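PDB 7EHU: chitin oligosaccharide binding protein NagB2 from Paenibacillus sp. FPU-7, which binds chitin oligosaccharides, namely N,N'-diacetylchitobiose and N,N',N''-triacetylchitotriose, as a solute-binding protein, probably for uptake by a membrane transporter. Local coordinates for residues E215-F220 against A384-D389; A145-G150 against L309-W314; N205-A210 against F297-I302; T224-D229 against K420-Q425. One frame throughout, in Å; residues are numbered along the deposited sequence.

Contact 1: E215-F220 against A384-D389; sequences EAQEGF and AFPAFD. With NAG (2-acetamido-2-deoxy-beta-D-glucopyranose), chain B.
The flat amide of Q217 meets F385 and F388. Its NE2 approaches the F385 ring obliquely, 3.7 Å from CD2, with the amide and ring planes 75° apart. On the other branch, Q217 OE1 meets F388 CB at 3.3 Å and not the ring. The F388 ring has D389 CB over the centre of one face.

Q217 NE2 donates to P386 O at 2.9 Å, with an angle of 160° at the hydrogen. The acceptor lies close to the amide plane. CG of Q217 sits between the backbone N and the carbonyl carbon (chi1 60°), and the chain beyond it is extended. Q217 OE1 also takes a weak hydrogen bond from N205 ND2, so both ends of the amide have partners. N205 OD1 accepts from F388 N.

This contact joins helix 214-219 to the loop that leaves strand 383-385 and enters the glycan pocket of this solute-binding protein. P386 is also brushed by E218, whose OE1 is 4.0 Å from P386 CG. Further along the loop, A387 CB lies 3.3 Å from O4 of the NAG. D389 OD2 accepts a hydrogen bond from that same O4 at 2.7 Å. The other carboxylate oxygen, D389 OD1, forms a salt bridge with R77.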
# COMPACT_ATOMS: atom_id res chain seq x y z
N GLU A 215 -18.41 -2.86 4.10
CA GLU A 215 -18.82 -2.91 5.50
C GLU A 215 -18.28 -4.15 6.21
O GLU A 215 -18.12 -4.14 7.43
CB GLU A 215 -20.35 -2.87 5.54
CG GLU A 215 -21.02 -4.08 4.87
CD GLU A 215 -21.16 -4.05 3.33
OE1 GLU A 215 -21.64 -5.07 2.81
OE2 GLU A 215 -20.80 -3.07 2.62
N ALA A 216 -18.04 -5.23 5.47
CA ALA A 216 -17.55 -6.44 6.11
C ALA A 216 -16.20 -6.22 6.78
O ALA A 216 -16.01 -6.61 7.94
CB ALA A 216 -17.48 -7.59 5.10
N GLN A 217 -15.25 -5.59 6.09
CA GLN A 217 -13.95 -5.38 6.71
C GLN A 217 -14.01 -4.32 7.80
O GLN A 217 -13.20 -4.36 8.73
CB GLN A 217 -12.88 -5.06 5.67
CG GLN A 217 -13.11 -3.81 4.84
CD GLN A 217 -11.88 -3.43 4.05
OE1 GLN A 217 -10.97 -4.26 3.85
NE2 GLN A 217 -11.84 -2.18 3.60
N GLU A 218 -14.95 -3.38 7.70
CA GLU A 218 -15.12 -2.40 8.77
C GLU A 218 -15.62 -3.07 10.05
O GLU A 218 -15.31 -2.61 11.15
CB GLU A 218 -16.14 -1.33 8.36
CG GLU A 218 -15.71 -0.47 7.18
CD GLU A 218 -14.67 0.60 7.51
OE1 GLU A 218 -14.01 1.07 6.55
OE2 GLU A 218 -14.54 0.99 8.70
N GLY A 219 -16.38 -4.16 9.91
CA GLY A 219 -17.01 -4.78 11.05
C GLY A 219 -16.16 -5.80 11.79
O GLY A 219 -16.50 -6.13 12.93
N PHE A 220 -15.08 -6.32 11.18
CA PHE A 220 -14.34 -7.40 11.82
C PHE A 220 -13.88 -7.00 13.23
O PHE A 220 -14.09 -7.74 14.20
CB PHE A 220 -13.13 -7.83 11.00
CG PHE A 220 -13.44 -8.42 9.64
CD1 PHE A 220 -14.58 -9.17 9.40
CD2 PHE A 220 -12.54 -8.23 8.61
CE1 PHE A 220 -14.82 -9.70 8.13
CE2 PHE A 220 -12.78 -8.77 7.36
CZ PHE A 220 -13.92 -9.51 7.12
N ALA A 384 -13.90 4.83 -2.82
CA ALA A 384 -12.74 4.04 -2.41
C ALA A 384 -13.00 3.37 -1.07
O ALA A 384 -13.87 3.79 -0.29
CB ALA A 384 -11.49 4.91 -2.32
N PHE A 385 -12.23 2.32 -0.79
CA PHE A 385 -12.21 1.69 0.51
C PHE A 385 -10.76 1.52 0.95
O PHE A 385 -9.88 1.24 0.12
CB PHE A 385 -12.94 0.33 0.53
CG PHE A 385 -12.40 -0.69 -0.43
CD1 PHE A 385 -12.88 -0.76 -1.73
CD2 PHE A 385 -11.45 -1.62 -0.01
CE1 PHE A 385 -12.42 -1.74 -2.59
CE2 PHE A 385 -10.99 -2.58 -0.87
CZ PHE A 385 -11.47 -2.64 -2.16
N PRO A 386 -10.47 1.68 2.23
CA PRO A 386 -9.09 1.53 2.70
C PRO A 386 -8.65 0.08 2.68
O PRO A 386 -9.45 -0.85 2.58
CB PRO A 386 -9.17 2.05 4.14
CG PRO A 386 -10.56 1.70 4.57
CD PRO A 386 -11.41 1.92 3.33
N ALA A 387 -7.34 -0.12 2.76
CA ALA A 387 -6.81 -1.46 2.92
C ALA A 387 -7.24 -2.04 4.27
O ALA A 387 -7.35 -1.32 5.27
CB ALA A 387 -5.29 -1.47 2.83
N PHE A 388 -7.50 -3.35 4.28
CA PHE A 388 -7.98 -3.99 5.50
C PHE A 388 -7.02 -3.80 6.68
O PHE A 388 -7.47 -3.80 7.83
CB PHE A 388 -8.25 -5.49 5.27
CG PHE A 388 -7.01 -6.32 5.37
CD1 PHE A 388 -6.07 -6.32 4.35
CD2 PHE A 388 -6.75 -7.06 6.50
CE1 PHE A 388 -4.90 -7.03 4.48
CE2 PHE A 388 -5.58 -7.77 6.63
CZ PHE A 388 -4.66 -7.76 5.61
N ASP A 389 -5.73 -3.60 6.42
CA ASP A 389 -4.75 -3.45 7.50
C ASP A 389 -4.81 -2.08 8.16
O ASP A 389 -4.21 -1.90 9.23
CB ASP A 389 -3.44 -3.93 6.91
CG ASP A 389 -2.71 -2.95 6.01
OD1 ASP A 389 -2.60 -1.80 5.93
OD2 ASP A 389 -3.17 -3.32 4.86
C1 NAG B . 1.80 -1.19 1.45
C2 NAG B . 1.70 -2.11 2.64
C3 NAG B . 0.32 -2.77 2.70
C4 NAG B . -0.77 -1.71 2.67
C5 NAG B . -0.59 -0.80 1.47
C6 NAG B . -1.58 0.35 1.43
C7 NAG B . 3.72 -3.16 3.55
C8 NAG B . 4.72 -4.28 3.42
N2 NAG B . 2.75 -3.12 2.64
O3 NAG B . 0.26 -3.55 3.90
O4 NAG B . -2.07 -2.30 2.57
O5 NAG B . 0.74 -0.24 1.50
O6 NAG B . -1.48 1.18 2.58
O7 NAG B . 3.79 -2.33 4.46

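Contact 2: A145-G150 against L309-W314; sequences AGFVEG and LINGGW. With NAG (2-acetamido-2-deoxy-beta-D-glucopyranose), chain B.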
# COMPACT_ATOMS: atom_id res chain seq x y z
N ALA A 145 2.11 10.07 0.10
CA ALA A 145 1.50 9.85 -1.20
C ALA A 145 0.12 9.29 -0.96
O ALA A 145 -0.21 8.86 0.15
CB ALA A 145 2.31 8.85 -2.03
N GLY A 146 -0.71 9.30 -2.01
CA GLY A 146 -1.91 8.50 -2.05
C GLY A 146 -1.66 7.17 -2.76
O GLY A 146 -0.62 6.96 -3.35
N PHE A 147 -2.64 6.27 -2.69
CA PHE A 147 -2.56 5.03 -3.44
C PHE A 147 -3.95 4.59 -3.88
O PHE A 147 -4.96 4.92 -3.26
CB PHE A 147 -1.89 3.87 -2.65
CG PHE A 147 -2.82 3.19 -1.66
CD1 PHE A 147 -3.09 3.76 -0.41
CD2 PHE A 147 -3.42 2.00 -1.99
CE1 PHE A 147 -3.96 3.13 0.46
CE2 PHE A 147 -4.29 1.37 -1.11
CZ PHE A 147 -4.58 1.95 0.10
N VAL A 148 -3.97 3.82 -4.97
CA VAL A 148 -5.04 2.88 -5.26
C VAL A 148 -4.38 1.55 -5.59
O VAL A 148 -3.19 1.49 -5.92
CB VAL A 148 -5.95 3.32 -6.43
CG1 VAL A 148 -6.80 4.52 -6.02
CG2 VAL A 148 -5.17 3.59 -7.69
N GLU A 149 -5.16 0.46 -5.49
CA GLU A 149 -4.75 -0.86 -5.95
C GLU A 149 -5.68 -1.30 -7.07
O GLU A 149 -6.87 -0.99 -7.04
CB GLU A 149 -4.72 -1.89 -4.81
CG GLU A 149 -3.69 -1.54 -3.74
CD GLU A 149 -3.58 -2.52 -2.60
OE1 GLU A 149 -4.16 -3.63 -2.67
OE2 GLU A 149 -2.90 -2.14 -1.60
N GLY A 150 -5.10 -1.99 -8.04
CA GLY A 150 -5.83 -2.44 -9.21
C GLY A 150 -4.93 -3.27 -10.09
O GLY A 150 -3.81 -3.59 -9.70
N LEU A 309 -16.19 -0.13 -6.65
CA LEU A 309 -15.31 0.42 -5.63
C LEU A 309 -13.85 0.19 -6.02
O LEU A 309 -13.52 -0.71 -6.77
CB LEU A 309 -15.58 -0.25 -4.28
CG LEU A 309 -17.01 -0.13 -3.77
CD1 LEU A 309 -17.14 -0.83 -2.43
CD2 LEU A 309 -17.43 1.31 -3.64
N ILE A 310 -12.97 1.03 -5.48
CA ILE A 310 -11.54 0.86 -5.69
C ILE A 310 -10.82 0.94 -4.35
O ILE A 310 -11.12 1.81 -3.54
CB ILE A 310 -10.97 1.84 -6.74
CG1 ILE A 310 -9.55 1.47 -7.15
CG2 ILE A 310 -11.06 3.27 -6.23
CD1 ILE A 310 -9.04 2.24 -8.36
N ASN A 311 -9.90 0.03 -4.11
CA ASN A 311 -9.10 0.11 -2.90
C ASN A 311 -8.17 1.31 -3.01
O ASN A 311 -7.43 1.42 -4.00
CB ASN A 311 -8.30 -1.19 -2.78
CG ASN A 311 -7.38 -1.26 -1.56
OD1 ASN A 311 -6.33 -1.89 -1.63
ND2 ASN A 311 -7.78 -0.70 -0.43
N GLY A 312 -8.21 2.21 -2.03
CA GLY A 312 -7.30 3.34 -2.07
C GLY A 312 -7.48 4.24 -0.88
O GLY A 312 -8.41 4.07 -0.07
N GLY A 313 -6.59 5.21 -0.78
CA GLY A 313 -6.60 6.15 0.33
C GLY A 313 -5.25 6.82 0.47
O GLY A 313 -4.43 6.78 -0.44
N TRP A 314 -5.04 7.41 1.64
CA TRP A 314 -3.78 8.07 2.00
C TRP A 314 -3.35 7.43 3.32
O TRP A 314 -3.85 7.78 4.38
CB TRP A 314 -3.93 9.57 2.09
CG TRP A 314 -4.08 10.20 0.73
CD1 TRP A 314 -3.07 10.71 -0.06
CD2 TRP A 314 -5.29 10.37 -0.02
NE1 TRP A 314 -3.58 11.17 -1.23
CE2 TRP A 314 -4.94 11.00 -1.24
CE3 TRP A 314 -6.63 10.07 0.22
CZ2 TRP A 314 -5.87 11.32 -2.22
CZ3 TRP A 314 -7.57 10.41 -0.76
CH2 TRP A 314 -7.18 11.02 -1.96
C1 NAG B . 1.80 -1.19 1.45
C2 NAG B . 1.70 -2.11 2.64
C3 NAG B . 0.32 -2.77 2.70
C4 NAG B . -0.77 -1.71 2.67
C5 NAG B . -0.59 -0.80 1.47
C6 NAG B . -1.58 0.35 1.43
C7 NAG B . 3.72 -3.16 3.55
C8 NAG B . 4.72 -4.28 3.42
N2 NAG B . 2.75 -3.12 2.64
O3 NAG B . 0.26 -3.55 3.90
O4 NAG B . -2.07 -2.30 2.57
O5 NAG B . 0.74 -0.24 1.50
O6 NAG B . -1.48 1.18 2.58
O7 NAG B . 3.79 -2.33 4.46
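F147 N donates to G313 O at 2.9 Å. G313 N returns a bond to F147 O at 3.0 Å. These two bonds make an antiparallel hydrogen-bonded pair. V148 and G312 follow as a non-hydrogen-bonded pair. Next, N311 O accepts from E149 N at 2.9 Å.

The F147 ring lies between glycine backbone and sugar. G312 CA sits over one face, 3.9 Å from the ring centroid, as a CH-pi contact. C6 of the NAG lies over the opposite face, 3.7 Å from F147 CZ. N311 OD1 is at the ring edge, in its plane.

E149 and N311 run side by side on the same side of the sheet as F147. E149 OE1 is 3.0 Å from N311 OD1. Both are acceptors as modelled. N311 ND2 is bonded to F385 O, which fixes the amide this way round. The closeness of the two oxygens would probably raise the pKa of E149. On the other side of the sheet, V148 CB packs on I310 CD1 at 3.8 Å.

An aromatic face meeting a sugar carbon is common in carbohydrate-binding sites; here C6 of the NAG meets F147 on antiparallel strands at the glycan pocket.

Contact 3: N205-A210 against F297-I302; sequences NSLFVA and FRFPNI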
# COMPACT_ATOMS: atom_id res chain seq x y z
N ASN A 205 -7.87 -8.87 -0.51
CA ASN A 205 -8.68 -7.79 0.05
C ASN A 205 -9.66 -7.24 -0.97
O ASN A 205 -10.85 -7.11 -0.67
CB ASN A 205 -7.77 -6.91 0.94
CG ASN A 205 -8.39 -5.64 1.54
OD1 ASN A 205 -7.71 -4.62 1.70
ND2 ASN A 205 -9.71 -5.63 1.67
N SER A 206 -9.22 -7.03 -2.21
CA SER A 206 -10.18 -6.60 -3.21
C SER A 206 -11.20 -7.68 -3.54
O SER A 206 -12.35 -7.34 -3.84
CB SER A 206 -9.48 -6.03 -4.45
OG SER A 206 -9.02 -4.72 -4.21
N LEU A 207 -10.81 -8.96 -3.47
CA LEU A 207 -11.77 -10.04 -3.67
C LEU A 207 -12.86 -10.03 -2.61
O LEU A 207 -14.04 -10.09 -2.95
CB LEU A 207 -11.06 -11.39 -3.69
CG LEU A 207 -10.67 -11.87 -5.08
CD1 LEU A 207 -9.64 -12.99 -4.98
CD2 LEU A 207 -11.89 -12.35 -5.83
N PHE A 208 -12.48 -9.99 -1.33
CA PHE A 208 -13.52 -10.11 -0.30
C PHE A 208 -14.35 -8.84 -0.14
O PHE A 208 -15.49 -8.92 0.30
CB PHE A 208 -13.05 -10.75 1.03
CG PHE A 208 -12.06 -9.96 1.86
CD1 PHE A 208 -12.42 -8.80 2.53
CD2 PHE A 208 -10.78 -10.47 2.08
CE1 PHE A 208 -11.50 -8.15 3.35
CE2 PHE A 208 -9.88 -9.81 2.89
CZ PHE A 208 -10.24 -8.66 3.51
N VAL A 209 -13.81 -7.68 -0.52
CA VAL A 209 -14.66 -6.50 -0.58
C VAL A 209 -15.60 -6.61 -1.77
O VAL A 209 -16.78 -6.24 -1.69
CB VAL A 209 -13.82 -5.21 -0.56
CG1 VAL A 209 -14.69 -3.98 -0.89
CG2 VAL A 209 -13.12 -5.05 0.80
N ALA A 210 -15.11 -7.15 -2.89
CA ALA A 210 -15.98 -7.34 -4.05
C ALA A 210 -17.11 -8.32 -3.76
O ALA A 210 -18.22 -8.15 -4.28
CB ALA A 210 -15.18 -7.84 -5.26
N PHE A 297 -6.86 -1.55 -15.08
CA PHE A 297 -8.28 -1.61 -14.78
C PHE A 297 -8.48 -1.87 -13.29
O PHE A 297 -7.71 -2.62 -12.67
CB PHE A 297 -9.07 -2.61 -15.65
CG PHE A 297 -8.56 -4.03 -15.63
CD1 PHE A 297 -7.57 -4.44 -16.51
CD2 PHE A 297 -9.12 -4.98 -14.76
CE1 PHE A 297 -7.14 -5.77 -16.53
CE2 PHE A 297 -8.68 -6.31 -14.77
CZ PHE A 297 -7.69 -6.70 -15.67
N ARG A 298 -9.52 -1.26 -12.74
CA ARG A 298 -9.87 -1.53 -11.37
C ARG A 298 -10.48 -2.93 -11.26
O ARG A 298 -10.88 -3.54 -12.25
CB ARG A 298 -10.79 -0.45 -10.81
CG ARG A 298 -12.21 -0.53 -11.22
CD ARG A 298 -13.09 0.37 -10.30
NE ARG A 298 -14.40 0.56 -10.89
CZ ARG A 298 -14.72 1.54 -11.73
NH1 ARG A 298 -13.85 2.47 -12.08
NH2 ARG A 298 -15.95 1.58 -12.21
N PHE A 299 -10.48 -3.44 -10.05
CA PHE A 299 -10.99 -4.78 -9.81
C PHE A 299 -12.39 -4.91 -10.43
O PHE A 299 -13.22 -4.02 -10.24
CB PHE A 299 -11.04 -5.06 -8.30
CG PHE A 299 -11.27 -6.52 -8.01
CD1 PHE A 299 -12.56 -7.03 -7.94
CD2 PHE A 299 -10.20 -7.39 -7.87
CE1 PHE A 299 -12.78 -8.37 -7.74
CE2 PHE A 299 -10.43 -8.73 -7.68
CZ PHE A 299 -11.71 -9.22 -7.61
N PRO A 300 -12.67 -5.98 -11.17
CA PRO A 300 -13.95 -6.07 -11.89
C PRO A 300 -15.14 -6.35 -10.99
O PRO A 300 -15.02 -6.87 -9.88
CB PRO A 300 -13.73 -7.25 -12.84
CG PRO A 300 -12.70 -8.11 -12.13
CD PRO A 300 -11.78 -7.12 -11.46
N ASN A 301 -16.33 -6.04 -11.50
CA ASN A 301 -17.56 -6.16 -10.72
C ASN A 301 -18.05 -7.61 -10.64
O ASN A 301 -18.28 -8.27 -11.67
CB ASN A 301 -18.64 -5.26 -11.33
CG ASN A 301 -18.35 -3.78 -11.17
OD1 ASN A 301 -17.60 -3.37 -10.28
ND2 ASN A 301 -18.89 -2.97 -12.05
N ILE A 302 -18.22 -8.09 -9.41
CA ILE A 302 -18.79 -9.41 -9.16
C ILE A 302 -20.30 -9.37 -9.04
O ILE A 302 -20.95 -10.40 -9.28
CB ILE A 302 -18.14 -10.05 -7.91
CG1 ILE A 302 -16.73 -10.53 -8.25
CG2 ILE A 302 -18.98 -11.21 -7.34
CD1 ILE A 302 -15.90 -10.98 -7.06
O HOH W 1 -17.89 -6.39 -7.02
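S206 comes first and touches F299 with CB, 3.8 Å from CD2 of the ring. Its carbonyl O stands 4.0 Å above the plane of the F299 ring, over the centre. P300 CD lies over the opposite face, toward the rim. L207 follows and crosses the F299 ring at about a right angle. Its CD2 lies 3.6 Å from F299 CZ. A210, one turn on from S206, carries the last contacts. A210 CB is 3.5 Å from F299 CE1, and it also meets I302 CD1 at 3.7 Å.

The aromatic side chain thus lies against one turn of helix 197-212. CG of F299 is anti to the backbone N (chi1 -167°), which sets the root of the ring beside S206 CB. Replacing F299 with an alanine would probably open a gap beside S206, L207 and A210 and leave the L207 tip without its aromatic partner. W170 and F273 also touch F299.

Polar groups meet through a water. It accepts from I302 N at 3.0 Å and lies 3.3 Å from A210 O. The segments are therefore held mainly by apolar burial and by fit, so residues 297-302 lie against 205-210 without a direct polar bond between them.

Contact 4: T224-D229 against K420-Q425; sequences TTKWTD and KMQKVQ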
# COMPACT_ATOMS: atom_id res chain seq x y z
N THR A 224 -19.18 -6.77 14.48
CA THR A 224 -20.47 -6.72 13.81
C THR A 224 -20.52 -7.58 12.55
O THR A 224 -21.62 -7.87 12.06
CB THR A 224 -20.77 -5.27 13.43
OG1 THR A 224 -19.76 -4.80 12.53
CG2 THR A 224 -20.81 -4.38 14.66
N THR A 225 -19.37 -7.98 12.03
CA THR A 225 -19.24 -8.92 10.92
C THR A 225 -18.15 -9.91 11.30
O THR A 225 -17.39 -9.70 12.25
CB THR A 225 -18.85 -8.17 9.64
OG1 THR A 225 -17.54 -7.61 9.83
CG2 THR A 225 -19.85 -7.07 9.33
N LYS A 226 -18.07 -11.01 10.56
CA LYS A 226 -17.09 -12.05 10.85
C LYS A 226 -16.41 -12.51 9.57
O LYS A 226 -17.01 -12.51 8.48
CB LYS A 226 -17.76 -13.28 11.49
CG LYS A 226 -18.37 -13.02 12.85
CD LYS A 226 -18.97 -14.30 13.43
CE LYS A 226 -19.97 -14.01 14.53
NZ LYS A 226 -19.30 -13.42 15.71
N TRP A 227 -15.16 -12.96 9.73
CA TRP A 227 -14.44 -13.54 8.60
C TRP A 227 -15.17 -14.75 8.06
O TRP A 227 -15.05 -15.07 6.87
CB TRP A 227 -13.04 -13.94 9.07
CG TRP A 227 -12.15 -12.77 9.39
CD1 TRP A 227 -11.97 -12.19 10.62
CD2 TRP A 227 -11.29 -12.07 8.49
NE1 TRP A 227 -11.06 -11.16 10.53
CE2 TRP A 227 -10.64 -11.06 9.23
CE3 TRP A 227 -11.02 -12.17 7.12
CZ2 TRP A 227 -9.73 -10.19 8.66
CZ3 TRP A 227 -10.12 -11.30 6.56
CH2 TRP A 227 -9.49 -10.32 7.32
N THR A 228 -15.94 -15.43 8.92
CA THR A 228 -16.69 -16.62 8.53
C THR A 228 -18.00 -16.31 7.80
O THR A 228 -18.68 -17.25 7.37
CB THR A 228 -17.01 -17.46 9.78
OG1 THR A 228 -17.59 -16.60 10.76
CG2 THR A 228 -15.75 -18.12 10.36
N ASP A 229 -18.37 -15.04 7.66
CA ASP A 229 -19.58 -14.71 6.92
C ASP A 229 -19.49 -15.29 5.51
O ASP A 229 -18.43 -15.20 4.87
CB ASP A 229 -19.72 -13.19 6.87
CG ASP A 229 -20.16 -12.59 8.21
OD1 ASP A 229 -20.15 -11.34 8.33
OD2 ASP A 229 -20.54 -13.36 9.13
N LYS A 420 -9.91 -19.93 11.23
CA LYS A 420 -8.70 -19.48 11.91
C LYS A 420 -8.69 -17.96 12.06
O LYS A 420 -8.33 -17.44 13.12
CB LYS A 420 -7.49 -19.97 11.09
CG LYS A 420 -6.10 -19.62 11.61
CD LYS A 420 -5.04 -20.14 10.62
CE LYS A 420 -3.64 -19.61 10.90
NZ LYS A 420 -2.71 -19.72 9.71
N MET A 421 -9.13 -17.25 11.04
CA MET A 421 -9.15 -15.79 11.09
C MET A 421 -10.13 -15.29 12.13
O MET A 421 -9.83 -14.35 12.87
CB MET A 421 -9.48 -15.22 9.72
CG MET A 421 -8.38 -15.28 8.70
SD MET A 421 -6.78 -14.63 9.30
CE MET A 421 -7.17 -13.05 9.81
N GLN A 422 -11.31 -15.90 12.22
CA GLN A 422 -12.26 -15.42 13.22
C GLN A 422 -11.79 -15.75 14.63
O GLN A 422 -12.05 -14.97 15.56
CB GLN A 422 -13.66 -15.97 12.97
CG GLN A 422 -14.75 -15.25 13.77
CD GLN A 422 -14.74 -13.74 13.55
OE1 GLN A 422 -14.52 -13.28 12.44
NE2 GLN A 422 -14.96 -12.97 14.61
N LYS A 423 -11.07 -16.86 14.81
CA LYS A 423 -10.52 -17.17 16.12
C LYS A 423 -9.55 -16.08 16.56
O LYS A 423 -9.63 -15.57 17.69
CB LYS A 423 -9.84 -18.54 16.09
CG LYS A 423 -9.32 -19.03 17.43
CD LYS A 423 -8.68 -20.42 17.31
CE LYS A 423 -7.60 -20.67 18.38
NZ LYS A 423 -7.71 -19.73 19.54
N VAL A 424 -8.62 -15.68 15.68
CA VAL A 424 -7.68 -14.63 16.04
C VAL A 424 -8.39 -13.29 16.19
O VAL A 424 -8.03 -12.48 17.07
CB VAL A 424 -6.44 -14.55 15.11
CG1 VAL A 424 -5.68 -15.88 15.11
CG2 VAL A 424 -6.81 -14.12 13.69
N GLN A 425 -9.41 -13.03 15.37
CA GLN A 425 -10.15 -11.77 15.46
C GLN A 425 -10.87 -11.66 16.79
O GLN A 425 -10.87 -10.59 17.43
CB GLN A 425 -11.17 -11.70 14.33
CG GLN A 425 -11.88 -10.36 14.21
CD GLN A 425 -10.91 -9.26 13.85
OE1 GLN A 425 -10.45 -9.21 12.71
NE2 GLN A 425 -10.60 -8.39 14.79
O HOH W 2 -15.64 -10.06 14.21
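The W227 indole meets helix 414-430 by a face and by its edge. M421 CB lies over one face, 3.9 Å from the centroid of the five-membered ring, as a CH-pi contact. M421 SD is 5.2 Å from the centroid of the six-membered ring, a Met-aromatic contact. At the edge, W227 NE1 donates to Q425 OE1 at 3.0 Å with an angle of 169°. This bond uses a lone pair of the oxygen, and amide and indole are nearly coplanar. The backbone N of W227 donates to Q422 OE1 at 2.8 Å. An alanine in place of W227 would probably leave Q425 OE1 without its indole donor and open a gap beside M421.

Second-shell bonds position these groups. Q422 NE2 donates to a water at 3.0 Å, which in turn donates to T225 O at 2.7 Å. D426 OD1 is another partner of Q422 NE2. Q425 NE2 is bonded to N429 and Q393. K226 to D229 form a type I beta turn, and K226 N donates to D229 OD1 at 3.1 Å.

F220 stacks on the W227 face opposite M421. M421 also touches helix 394-408. Residues 224-229 lie in the loop between helix 214-219 and helix 230-244, against helix 414-430.

Overall arrangement
Along the chain the first segments come in the order of contacts 2, 3, 1 and 4, and the second segments in the order 3, 2, 1 and 4. Contact 3 is nested inside the loop closed by contact 2; the other pairs cross. Contact 1 lies about 13 Å, centre to centre, from each of the others and touches all three. Contacts 2 and 4 are farthest apart, about 24 Å between centres. Contacts 1 and 2 share a sheet, in which strands 309-320 and 383-385 are neighbours, and both touch the NAG. Contacts 3 and 4 join helices 197-212 and 414-430 to loops. Contacts 2, 1 and 4 run outward from the pocket; contact 3 lies beside them.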